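Local coordinates for protein beta-1,4-exocellulase (Thermobifida fusca, PDB 4B4H) that probably hydrolyses beta-1,4-glycosidic bonds of cellulose as an exo-acting cellobiohydrolase, the present chain being its glycoside hydrolase family 6 catalytic domain, at residues Ser230-Pro235 and Ile286-Asn291; Phe265-Arg270 and Pro342-Asp347; Ala332-Arg337 and Glu411-Ala416. All blocks are in the same frame, centred on the assembly; numbering follows the deposited sequence.

Interaction 1: residues Ser230-Pro235 and Ile286-Asn291; sequences SATVEP and IDTSRN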
ATOM      1  N   SER A 230      -2.140  -4.407   7.926  1.00  6.71           N
ATOM      2  CA  SER A 230      -3.442  -4.997   8.225  1.00  7.17           C
ATOM      3  C   SER A 230      -3.444  -6.453   7.783  1.00  7.27           C
ATOM      4  O   SER A 230      -2.782  -6.796   6.800  1.00  7.12           O
ATOM      5  CB  SER A 230      -4.585  -4.197   7.592  1.00  7.41           C
ATOM      6  OG  SER A 230      -4.898  -3.067   8.408  1.00  7.58           O
ATOM      7  N   ALA A 231      -4.113  -7.302   8.553  1.00  7.89           N
ATOM      8  CA  ALA A 231      -4.092  -8.743   8.339  1.00  8.06           C
ATOM      9  C   ALA A 231      -4.867  -9.130   7.082  1.00  8.34           C
ATOM     10  O   ALA A 231      -5.931  -8.573   6.833  1.00  8.30           O
ATOM     11  CB  ALA A 231      -4.652  -9.462   9.562  1.00  8.23           C
ATOM     12  N   THR A 232      -4.330 -10.084   6.304  1.00  8.62           N
ATOM     13  CA  THR A 232      -5.043 -10.630   5.140  1.00  9.04           C
ATOM     14  C   THR A 232      -6.332 -11.314   5.601  1.00  9.39           C
ATOM     15  O   THR A 232      -7.431 -10.920   5.183  1.00  9.03           O
ATOM     16  CB  THR A 232      -4.183 -11.627   4.353  1.00  9.23           C
ATOM     17  OG1 THR A 232      -2.971 -11.001   3.937  1.00  9.49           O
ATOM     18  CG2 THR A 232      -4.928 -12.078   3.125  1.00  9.30           C
ATOM     19  N   VAL A 233      -6.172 -12.332   6.454  1.00  9.59           N
ATOM     20  CA  VAL A 233      -7.291 -12.932   7.196  1.00 10.53           C
ATOM     21  C   VAL A 233      -6.929 -12.916   8.689  1.00 10.87           C
ATOM     22  O   VAL A 233      -5.780 -13.118   9.040  1.00 11.76           O
ATOM     23  CB  VAL A 233      -7.609 -14.381   6.738  1.00 10.57           C
ATOM     24  CG1 VAL A 233      -8.795 -14.939   7.519  1.00 10.51           C
ATOM     25  CG2 VAL A 233      -7.878 -14.450   5.232  1.00 10.35           C
ATOM     26  N   GLU A 234      -7.900 -12.619   9.548  1.00 11.43           N
ATOM     27  CA  GLU A 234      -7.743 -12.853  10.983  1.00 12.10           C
ATOM     28  C   GLU A 234      -8.294 -14.247  11.289  1.00 13.14           C
ATOM     29  O   GLU A 234      -9.504 -14.439  11.268  1.00 12.85           O
ATOM     30  CB  GLU A 234      -8.474 -11.785  11.797  1.00 11.42           C
ATOM     31  CG  GLU A 234      -7.755 -10.438  11.855  1.00 10.84           C
ATOM     32  CD  GLU A 234      -6.642 -10.378  12.890  1.00 10.81           C
ATOM     33  OE1 GLU A 234      -6.312 -11.412  13.520  1.00 10.64           O
ATOM     34  OE2 GLU A 234      -6.084  -9.273  13.078  1.00 10.61           O
ATOM     35  N   PRO A 235      -7.404 -15.221  11.578  1.00 14.39           N
ATOM     36  CA  PRO A 235      -7.837 -16.613  11.715  1.00 15.38           C
ATOM     37  C   PRO A 235      -8.799 -16.852  12.881  1.00 16.55           C
ATOM     38  O   PRO A 235      -9.690 -17.700  12.774  1.00 17.10           O
ATOM     39  CB  PRO A 235      -6.521 -17.379  11.929  1.00 15.56           C
ATOM     40  CG  PRO A 235      -5.454 -16.477  11.423  1.00 15.27           C
ATOM     41  CD  PRO A 235      -5.947 -15.095  11.750  1.00 14.51           C
ATOM     42  N   ILE A 286      -3.543  -7.503  -2.628  1.00  6.61           N
ATOM     43  CA  ILE A 286      -3.209  -7.133  -1.239  1.00  6.70           C
ATOM     44  C   ILE A 286      -1.698  -7.234  -1.038  1.00  6.85           C
ATOM     45  O   ILE A 286      -1.092  -8.254  -1.366  1.00  7.07           O
ATOM     46  CB  ILE A 286      -3.872  -8.026  -0.165  1.00  6.67           C
ATOM     47  CG1 ILE A 286      -5.388  -8.201  -0.395  1.00  6.62           C
ATOM     48  CG2 ILE A 286      -3.562  -7.467   1.231  1.00  6.59           C
ATOM     49  CD1 ILE A 286      -5.976  -9.390   0.365  1.00  6.60           C
ATOM     50  N   ASP A 287      -1.103  -6.185  -0.474  1.00  6.73           N
ATOM     51  CA  ASP A 287       0.321  -6.197  -0.162  1.00  6.72           C
ATOM     52  C   ASP A 287       0.524  -6.892   1.169  1.00  6.73           C
ATOM     53  O   ASP A 287       0.101  -6.365   2.208  1.00  6.62           O
ATOM     54  CB  ASP A 287       0.836  -4.762  -0.061  1.00  6.81           C
ATOM     55  CG  ASP A 287       2.344  -4.670   0.188  1.00  7.20           C
ATOM     56  OD1 ASP A 287       3.050  -5.698   0.309  1.00  7.36           O
ATOM     57  OD2 ASP A 287       2.815  -3.513   0.287  1.00  7.18           O
ATOM     58  N   THR A 288       1.192  -8.048   1.123  1.00  6.53           N
ATOM     59  CA  THR A 288       1.418  -8.914   2.280  1.00  6.47           C
ATOM     60  C   THR A 288       2.878  -8.897   2.718  1.00  6.51           C
ATOM     61  O   THR A 288       3.330  -9.796   3.440  1.00  6.68           O
ATOM     62  CB  THR A 288       1.090 -10.353   1.865  1.00  6.54           C
ATOM     63  OG1 THR A 288       1.809 -10.631   0.662  1.00  7.12           O
ATOM     64  CG2 THR A 288      -0.413 -10.512   1.657  1.00  6.97           C
ATOM     65  N   SER A 289       3.607  -7.871   2.284  1.00  6.67           N
ATOM     66  CA  SER A 289       5.039  -7.720   2.591  1.00  6.58           C
ATOM     67  C   SER A 289       5.324  -7.784   4.085  1.00  6.21           C
ATOM     68  O   SER A 289       6.330  -8.365   4.515  1.00  5.74           O
ATOM     69  CB  SER A 289       5.587  -6.398   2.032  1.00  7.15           C
ATOM     70  OG  SER A 289       4.898  -5.275   2.560  1.00  7.45           O
ATOM     71  N   ARG A 290       4.456  -7.163   4.886  1.00  5.91           N
ATOM     72  CA  ARG A 290       4.766  -6.995   6.299  1.00  5.85           C
ATOM     73  C   ARG A 290       3.584  -7.307   7.204  1.00  5.87           C
ATOM     74  O   ARG A 290       3.542  -6.853   8.345  1.00  5.77           O
ATOM     75  CB  ARG A 290       5.317  -5.574   6.564  1.00  5.81           C
ATOM     76  CG  ARG A 290       6.689  -5.334   5.930  1.00  5.72           C
ATOM     77  CD  ARG A 290       7.235  -3.925   6.181  1.00  6.07           C
ATOM     78  NE  ARG A 290       6.285  -2.845   5.865  1.00  6.32           N
ATOM     79  CZ  ARG A 290       6.512  -1.539   6.028  1.00  6.51           C
ATOM     80  NH1 ARG A 290       7.677  -1.053   6.467  1.00  6.76           N
ATOM     81  NH2 ARG A 290       5.547  -0.691   5.726  1.00  6.42           N
ATOM     82  N   ASN A 291       2.659  -8.141   6.732  1.00  5.97           N
ATOM     83  CA  ASN A 291       1.490  -8.452   7.577  1.00  6.09           C
ATOM     84  C   ASN A 291       1.388  -9.910   8.038  1.00  6.31           C
ATOM     85  O   ASN A 291       0.288 -10.402   8.327  1.00  6.57           O
ATOM     86  CB  ASN A 291       0.178  -8.000   6.950  1.00  6.00           C
ATOM     87  CG  ASN A 291      -0.221  -8.854   5.782  1.00  5.89           C
ATOM     88  OD1 ASN A 291       0.606  -9.568   5.210  1.00  6.06           O
ATOM     89  ND2 ASN A 291      -1.475  -8.753   5.393  1.00  5.59           N
TER
HETATM   90  O   HOH W   1      -2.015 -11.624   7.144  1.00  9.76           O
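The flat carboxamide of Asn291 meets the loop of Ser230 and Thr232 with its NH2 edge. Ser230 O lies almost in the amide plane and accepts from ND2 of Asn291 at 2.7 Å, with an N-H...O angle of 162°. The peptide plane of that carbonyl stands steeply to the amide plane. Thr232 OG1 takes the second N-H of Asn291 ND2 at 3.1 Å, from a position 22° out of the plane. Water 1 sits over one face of the amide, 3.6 Å from Asn291 CG. It accepts from Thr232 N and donates to Asn291 O. Asp287 O lies more distantly over the other face. Next to the polar group, Thr232 CG2 meets Ile286 CD1 at 4.0 Å, and Thr288 CG2 lies against Thr232 OG1. Ser230-Pro235 lies in the loop after strand 221-224, and Ile286-Asn291 runs from the end of strand 283-287, its neighbour in the distorted barrel of family 6. Ser230 OG bonds to His188, a predicted substrate residue, and Arg290 forms a salt bridge to the predicted proton acceptor Asp359. With both N-H groups of Asn291 ND2 engaged, the amide's orientation is fixed, and neutral hydrogen bonds join the segments beside the predicted substrate site.

Interaction 2: residues Phe265-Arg270 and Pro342-Asp347; sequences FVQDLR and PAPGVD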
ATOM      1  N   PHE A 265     -12.534  -7.275   3.122  1.00  8.56           N
ATOM      2  CA  PHE A 265     -12.644  -5.905   2.651  1.00  8.61           C
ATOM      3  C   PHE A 265     -12.536  -5.773   1.125  1.00  8.47           C
ATOM      4  O   PHE A 265     -13.469  -5.289   0.476  1.00  8.34           O
ATOM      5  CB  PHE A 265     -11.614  -5.035   3.390  1.00  8.63           C
ATOM      6  CG  PHE A 265     -11.428  -3.651   2.809  1.00  8.66           C
ATOM      7  CD1 PHE A 265     -12.446  -2.704   2.859  1.00  8.74           C
ATOM      8  CD2 PHE A 265     -10.220  -3.303   2.210  1.00  8.63           C
ATOM      9  CE1 PHE A 265     -12.249  -1.431   2.342  1.00  8.98           C
ATOM     10  CE2 PHE A 265     -10.023  -2.040   1.683  1.00  8.85           C
ATOM     11  CZ  PHE A 265     -11.039  -1.105   1.742  1.00  8.91           C
ATOM     12  N   VAL A 266     -11.407  -6.175   0.544  1.00  8.34           N
ATOM     13  CA  VAL A 266     -11.259  -6.050  -0.928  1.00  8.37           C
ATOM     14  C   VAL A 266     -12.300  -6.852  -1.728  1.00  8.64           C
ATOM     15  O   VAL A 266     -12.668  -6.452  -2.830  1.00  8.27           O
ATOM     16  CB  VAL A 266      -9.821  -6.333  -1.457  1.00  8.09           C
ATOM     17  CG1 VAL A 266      -8.828  -5.382  -0.801  1.00  7.99           C
ATOM     18  CG2 VAL A 266      -9.422  -7.789  -1.253  1.00  8.23           C
ATOM     19  N   GLN A 267     -12.791  -7.953  -1.166  1.00  9.18           N
ATOM     20  CA  GLN A 267     -13.838  -8.710  -1.867  1.00  9.64           C
ATOM     21  C   GLN A 267     -15.154  -7.941  -1.932  1.00  9.83           C
ATOM     22  O   GLN A 267     -15.776  -7.868  -2.990  1.00  9.67           O
ATOM     23  CB  GLN A 267     -14.022 -10.115  -1.307  1.00 10.12           C
ATOM     24  CG  GLN A 267     -12.875 -11.049  -1.654  1.00 10.41           C
ATOM     25  CD  GLN A 267     -13.055 -12.423  -1.042  1.00 10.54           C
ATOM     26  OE1 GLN A 267     -13.657 -12.556   0.028  1.00 11.06           O
ATOM     27  NE2 GLN A 267     -12.559 -13.446  -1.716  1.00 11.15           N
ATOM     28  N   ASP A 268     -15.552  -7.352  -0.807  1.00 10.33           N
ATOM     29  CA  ASP A 268     -16.725  -6.470  -0.789  1.00 10.47           C
ATOM     30  C   ASP A 268     -16.514  -5.227  -1.650  1.00 10.79           C
ATOM     31  O   ASP A 268     -17.381  -4.871  -2.431  1.00 11.47           O
ATOM     32  CB  ASP A 268     -17.092  -6.077   0.647  1.00 10.93           C
ATOM     33  CG  ASP A 268     -17.997  -7.101   1.323  1.00 11.41           C
ATOM     34  OD1 ASP A 268     -18.259  -8.175   0.737  1.00 11.81           O
ATOM     35  OD2 ASP A 268     -18.468  -6.839   2.445  1.00 11.53           O
ATOM     36  N   LEU A 269     -15.345  -4.598  -1.528  1.00 10.95           N
ATOM     37  CA  LEU A 269     -15.021  -3.413  -2.317  1.00 11.19           C
ATOM     38  C   LEU A 269     -15.107  -3.715  -3.816  1.00 11.33           C
ATOM     39  O   LEU A 269     -15.672  -2.920  -4.576  1.00 11.28           O
ATOM     40  CB  LEU A 269     -13.642  -2.867  -1.925  1.00 11.16           C
ATOM     41  CG  LEU A 269     -13.181  -1.505  -2.449  1.00 11.12           C
ATOM     42  CD1 LEU A 269     -13.888  -0.347  -1.757  1.00 11.57           C
ATOM     43  CD2 LEU A 269     -11.674  -1.394  -2.289  1.00 11.15           C
ATOM     44  N   ARG A 270     -14.588  -4.884  -4.219  1.00 11.71           N
ATOM     45  CA  ARG A 270     -14.587  -5.306  -5.624  1.00 12.05           C
ATOM     46  C   ARG A 270     -16.007  -5.299  -6.199  1.00 12.06           C
ATOM     47  O   ARG A 270     -16.238  -4.770  -7.291  1.00 11.59           O
ATOM     48  CB  ARG A 270     -13.942  -6.686  -5.790  1.00 12.50           C
ATOM     49  CG  ARG A 270     -13.751  -7.064  -7.244  1.00 13.26           C
ATOM     50  CD  ARG A 270     -13.342  -8.514  -7.407  1.00 13.98           C
ATOM     51  NE  ARG A 270     -13.282  -8.849  -8.825  1.00 14.73           N
ATOM     52  CZ  ARG A 270     -14.331  -9.226  -9.554  1.00 15.66           C
ATOM     53  NH1 ARG A 270     -15.531  -9.335  -8.999  1.00 16.42           N
ATOM     54  NH2 ARG A 270     -14.172  -9.501 -10.844  1.00 16.44           N
ATOM     55  N   PRO A 342      -4.857 -16.083  -5.097  1.00  7.86           N
ATOM     56  CA  PRO A 342      -5.020 -16.832  -3.839  1.00  7.96           C
ATOM     57  C   PRO A 342      -6.459 -16.994  -3.331  1.00  7.99           C
ATOM     58  O   PRO A 342      -6.717 -17.869  -2.492  1.00  8.20           O
ATOM     59  CB  PRO A 342      -4.216 -16.010  -2.846  1.00  7.94           C
ATOM     60  CG  PRO A 342      -4.337 -14.617  -3.363  1.00  7.76           C
ATOM     61  CD  PRO A 342      -4.286 -14.742  -4.858  1.00  7.76           C
ATOM     62  N   ALA A 343      -7.381 -16.175  -3.833  1.00  7.84           N
ATOM     63  CA  ALA A 343      -8.733 -16.095  -3.291  1.00  7.88           C
ATOM     64  C   ALA A 343      -9.660 -15.473  -4.330  1.00  8.03           C
ATOM     65  O   ALA A 343      -9.177 -14.784  -5.210  1.00  8.57           O
ATOM     66  CB  ALA A 343      -8.719 -15.241  -2.024  1.00  7.90           C
ATOM     67  N   PRO A 344     -10.984 -15.719  -4.229  1.00  8.43           N
ATOM     68  CA  PRO A 344     -11.956 -15.101  -5.141  1.00  8.24           C
ATOM     69  C   PRO A 344     -11.734 -13.586  -5.320  1.00  8.14           C
ATOM     70  O   PRO A 344     -11.729 -12.841  -4.334  1.00  8.13           O
ATOM     71  CB  PRO A 344     -13.300 -15.382  -4.457  1.00  8.49           C
ATOM     72  CG  PRO A 344     -13.073 -16.669  -3.725  1.00  8.58           C
ATOM     73  CD  PRO A 344     -11.616 -16.739  -3.358  1.00  8.42           C
ATOM     74  N   GLY A 345     -11.523 -13.162  -6.566  1.00  7.71           N
ATOM     75  CA  GLY A 345     -11.418 -11.733  -6.890  1.00  8.02           C
ATOM     76  C   GLY A 345     -10.085 -11.044  -6.679  1.00  7.88           C
ATOM     77  O   GLY A 345      -9.955  -9.865  -7.002  1.00  7.80           O
ATOM     78  N   VAL A 346      -9.105 -11.775  -6.143  1.00  7.68           N
ATOM     79  CA  VAL A 346      -7.754 -11.283  -5.915  1.00  7.75           C
ATOM     80  C   VAL A 346      -6.811 -11.802  -7.021  1.00  7.57           C
ATOM     81  O   VAL A 346      -6.665 -13.010  -7.206  1.00  7.77           O
ATOM     82  CB  VAL A 346      -7.241 -11.684  -4.511  1.00  7.78           C
ATOM     83  CG1 VAL A 346      -5.804 -11.249  -4.283  1.00  7.93           C
ATOM     84  CG2 VAL A 346      -8.162 -11.148  -3.427  1.00  7.69           C
ATOM     85  N   ASP A 347      -6.228 -10.895  -7.802  1.00  7.26           N
ATOM     86  CA  ASP A 347      -5.227 -11.237  -8.820  1.00  7.12           C
ATOM     87  C   ASP A 347      -3.944 -11.801  -8.214  1.00  7.02           C
ATOM     88  O   ASP A 347      -3.280 -12.639  -8.825  1.00  7.04           O
ATOM     89  CB  ASP A 347      -4.859 -10.018  -9.695  1.00  7.20           C
ATOM     90  CG  ASP A 347      -5.925  -9.656 -10.717  1.00  7.43           C
ATOM     91  OD1 ASP A 347      -6.840 -10.456 -10.981  1.00  7.74           O
ATOM     92  OD2 ASP A 347      -5.847  -8.539 -11.283  1.00  7.15           O
TER
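Gln267 reaches from the helix to the turn and gives an N-H of NE2 to Pro344 O at 2.8 Å. The bond is fairly straight, 162° at the hydrogen, and lies in both the amide and carbonyl planes, on a lone pair of Pro344 O. Gln267 CD is anti to CA (chi2 178°), which extends the chain toward the turn. The same NE2 lies against Pro344 CB at 3.4 Å. Alongside, Arg270 CD passes 3.8 Å from Gly345 CA, where there is no side chain to block it. Arg270 NE itself bonds to Ile282 O. Gly345 is the third residue of a type II beta turn from Ala343 to Val346, which leads into strand 346-350. Helix 262-276 lies in the crossover between the parallel strands 221-224 and 283-287 of the barrel, and it packs here on the start of the next strand. The buried side of the contact is apolar: Val266 CG2 and Val346 CG2 are in ordinary contact at 4.2 Å, the side chains at about a right angle. On the solvent side, by contrast, the ring of Pro344 is exposed, and the amide of Gln267 is its neighbour from the helix.

Interaction 3: residues Ala332-Arg337 and Glu411-Ala416; sequences AGLGER and ELLANA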
ATOM      1  N   ALA A 332       6.141  -6.386  13.790  1.00  7.93           N
ATOM      2  CA  ALA A 332       5.572  -6.876  12.542  1.00  7.98           C
ATOM      3  C   ALA A 332       6.424  -8.009  11.964  1.00  7.73           C
ATOM      4  O   ALA A 332       7.618  -8.140  12.268  1.00  8.20           O
ATOM      5  CB  ALA A 332       5.412  -5.741  11.542  1.00  8.03           C
ATOM      6  N   GLY A 333       5.816  -8.849  11.135  1.00  7.63           N
ATOM      7  CA  GLY A 333       6.583  -9.882  10.447  1.00  7.53           C
ATOM      8  C   GLY A 333       6.297  -9.942   8.963  1.00  7.00           C
ATOM      9  O   GLY A 333       5.224  -9.547   8.522  1.00  7.10           O
ATOM     10  N   LEU A 334       7.252 -10.470   8.198  1.00  7.19           N
ATOM     11  CA  LEU A 334       7.027 -10.718   6.773  1.00  7.19           C
ATOM     12  C   LEU A 334       5.757 -11.519   6.590  1.00  7.32           C
ATOM     13  O   LEU A 334       5.495 -12.449   7.344  1.00  7.03           O
ATOM     14  CB  LEU A 334       8.193 -11.492   6.149  1.00  7.24           C
ATOM     15  CG  LEU A 334       9.534 -10.777   6.076  1.00  7.31           C
ATOM     16  CD1 LEU A 334      10.659 -11.712   5.657  1.00  7.44           C
ATOM     17  CD2 LEU A 334       9.462  -9.607   5.118  1.00  7.18           C
ATOM     18  N   GLY A 335       4.966 -11.150   5.592  1.00  7.34           N
ATOM     19  CA  GLY A 335       3.739 -11.874   5.292  1.00  7.68           C
ATOM     20  C   GLY A 335       3.907 -12.996   4.294  1.00  7.81           C
ATOM     21  O   GLY A 335       5.033 -13.369   3.932  1.00  7.42           O
ATOM     22  N   GLU A 336       2.771 -13.537   3.857  1.00  8.52           N
ATOM     23  CA  GLU A 336       2.728 -14.517   2.773  1.00  8.92           C
ATOM     24  C   GLU A 336       3.524 -14.008   1.583  1.00  8.97           C
ATOM     25  O   GLU A 336       3.455 -12.819   1.229  1.00  8.17           O
ATOM     26  CB  GLU A 336       1.290 -14.819   2.345  1.00  9.77           C
ATOM     27  CG  GLU A 336       1.147 -16.083   1.492  1.00 10.50           C
ATOM     28  CD  GLU A 336      -0.301 -16.491   1.287  1.00 10.92           C
ATOM     29  OE1 GLU A 336      -1.165 -16.030   2.072  1.00 11.14           O
ATOM     30  OE2 GLU A 336      -0.584 -17.282   0.344  1.00 12.11           O
ATOM     31  N   ARG A 337       4.293 -14.898   0.972  1.00  8.97           N
ATOM     32  CA  ARG A 337       5.093 -14.540  -0.170  1.00  9.11           C
ATOM     33  C   ARG A 337       4.210 -14.294  -1.401  1.00  8.94           C
ATOM     34  O   ARG A 337       3.077 -14.780  -1.483  1.00  8.55           O
ATOM     35  CB  ARG A 337       6.176 -15.603  -0.427  1.00  9.41           C
ATOM     36  CG  ARG A 337       7.520 -15.277   0.234  1.00 10.14           C
ATOM     37  CD  ARG A 337       7.453 -15.161   1.752  1.00 10.47           C
ATOM     38  NE  ARG A 337       7.457 -16.472   2.396  1.00 11.03           N
ATOM     39  CZ  ARG A 337       7.103 -16.719   3.655  1.00 11.05           C
ATOM     40  NH1 ARG A 337       6.638 -15.757   4.458  1.00 11.51           N
ATOM     41  NH2 ARG A 337       7.182 -17.968   4.099  1.00 11.12           N
ATOM     42  N   GLU A 411      13.862  -8.270  12.638  1.00  9.63           N
ATOM     43  CA  GLU A 411      12.589  -8.513  13.306  1.00  9.24           C
ATOM     44  C   GLU A 411      11.529  -9.024  12.342  1.00  8.93           C
ATOM     45  O   GLU A 411      10.849 -10.021  12.622  1.00  9.09           O
ATOM     46  CB  GLU A 411      12.071  -7.258  14.005  1.00  9.46           C
ATOM     47  CG  GLU A 411      10.816  -7.525  14.814  1.00  9.54           C
ATOM     48  CD  GLU A 411      10.396  -6.354  15.668  1.00  9.79           C
ATOM     49  OE1 GLU A 411       9.934  -5.326  15.118  1.00  9.27           O
ATOM     50  OE2 GLU A 411      10.500  -6.482  16.903  1.00 10.57           O
ATOM     51  N   LEU A 412      11.387  -8.343  11.206  1.00  8.75           N
ATOM     52  CA  LEU A 412      10.443  -8.777  10.176  1.00  8.65           C
ATOM     53  C   LEU A 412      10.737 -10.202   9.776  1.00  8.63           C
ATOM     54  O   LEU A 412       9.820 -10.991   9.625  1.00  8.49           O
ATOM     55  CB  LEU A 412      10.468  -7.871   8.942  1.00  8.53           C
ATOM     56  CG  LEU A 412       9.876  -6.457   9.075  1.00  8.52           C
ATOM     57  CD1 LEU A 412      10.261  -5.556   7.911  1.00  8.68           C
ATOM     58  CD2 LEU A 412       8.363  -6.445   9.270  1.00  8.56           C
ATOM     59  N   LEU A 413      12.027 -10.500   9.614  1.00  9.00           N
ATOM     60  CA  LEU A 413      12.474 -11.816   9.204  1.00  9.54           C
ATOM     61  C   LEU A 413      12.165 -12.883  10.255  1.00  9.28           C
ATOM     62  O   LEU A 413      11.706 -13.953   9.892  1.00  9.63           O
ATOM     63  CB  LEU A 413      13.966 -11.794   8.881  1.00 10.04           C
ATOM     64  CG  LEU A 413      14.552 -13.037   8.219  1.00 10.62           C
ATOM     65  CD1 LEU A 413      14.132 -13.093   6.761  1.00 11.09           C
ATOM     66  CD2 LEU A 413      16.060 -13.037   8.320  1.00 10.59           C
ATOM     67  N   ALA A 414      12.399 -12.603  11.537  1.00  9.19           N
ATOM     68  CA  ALA A 414      12.140 -13.610  12.582  1.00  9.32           C
ATOM     69  C   ALA A 414      10.642 -13.827  12.823  1.00  9.48           C
ATOM     70  O   ALA A 414      10.208 -14.888  13.308  1.00  9.78           O
ATOM     71  CB  ALA A 414      12.856 -13.243  13.879  1.00  9.14           C
ATOM     72  N   ASN A 415       9.844 -12.830  12.466  1.00  9.15           N
ATOM     73  CA  ASN A 415       8.402 -12.864  12.695  1.00  9.15           C
ATOM     74  C   ASN A 415       7.590 -13.248  11.451  1.00  8.91           C
ATOM     75  O   ASN A 415       6.367 -13.169  11.443  1.00  8.55           O
ATOM     76  CB  ASN A 415       7.940 -11.524  13.280  1.00  9.56           C
ATOM     77  CG  ASN A 415       8.332 -11.351  14.730  1.00  9.63           C
ATOM     78  OD1 ASN A 415       8.691 -12.310  15.409  1.00  9.89           O
ATOM     79  ND2 ASN A 415       8.261 -10.106  15.222  1.00  9.65           N
ATOM     80  N   ALA A 416       8.279 -13.710  10.417  1.00  8.81           N
ATOM     81  CA  ALA A 416       7.638 -14.126   9.170  1.00  8.97           C
ATOM     82  C   ALA A 416       6.550 -15.178   9.428  1.00  9.41           C
ATOM     83  O   ALA A 416       6.745 -16.073  10.246  1.00  9.35           O
ATOM     84  CB  ALA A 416       8.676 -14.655   8.197  1.00  9.00           C
TER
HETATM   85  O   HOH W   2       9.153  -5.654  12.400  1.00 11.25           O
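Leu412 O, near the end of its helix, is gripped from the loop by Leu334 N at 3.0 Å. The bond is nearly straight (172° at the hydrogen), though the donor is tilted 34° from the carbonyl plane. Gly333 CA adds a C-H...O contact to the same Leu412 O. Gly333 CA also points a hydrogen at Asn415 O, 3.4 Å away. Gly333 has no side chain, and its CA can lie directly against that oxygen. Next along, Ala416 CA gives a C-H...O contact to Leu334 O at 3.3 Å. Ala332 O receives water 2, which also donates to Glu411 OE1; that carboxylate accepts from Gly331 N as well. The apolar part centres on Leu334. Its CG, anti to the carbonyl carbon (chi1 -66°), comes to lie 3.6 Å from Leu412 O. Leu334 CD1 lies beside Leu413 CD1 at 3.9 Å, the two side chains pointing the same way, and its CB meets Ala416 CB. Leu412 CD2 touches Ala332 CB at 3.8 Å. Helix 406-414 ends here against the loop that precedes strand 339-340. Within its own segment Leu412 O receives a weak bond from Asn415 N; the straight bond from Leu334 N ties the loop to the helix end.

How the interactions relate
Interaction 1 is the buried one, at the strand ends beside the predicted substrate site. Interactions 2 and 3 are only partly buried. Interactions 1 and 2 share the barrel sheet, since strands 283-287 and 346-350 are neighbours, and they touch where Ile286 CD1 packs on Val266 CG2. Interaction 3 joins interaction 1 through the loops: Thr288 OG1 probably bonds to Glu336 O, and Arg290 CD packs on Leu412 CD1. Interactions 2 and 3 do not touch; their centres are 23 Å apart. A side-chain amide does the polar work in interactions 1 and 2, whereas interaction 3 relies on backbone atoms and leucine packing.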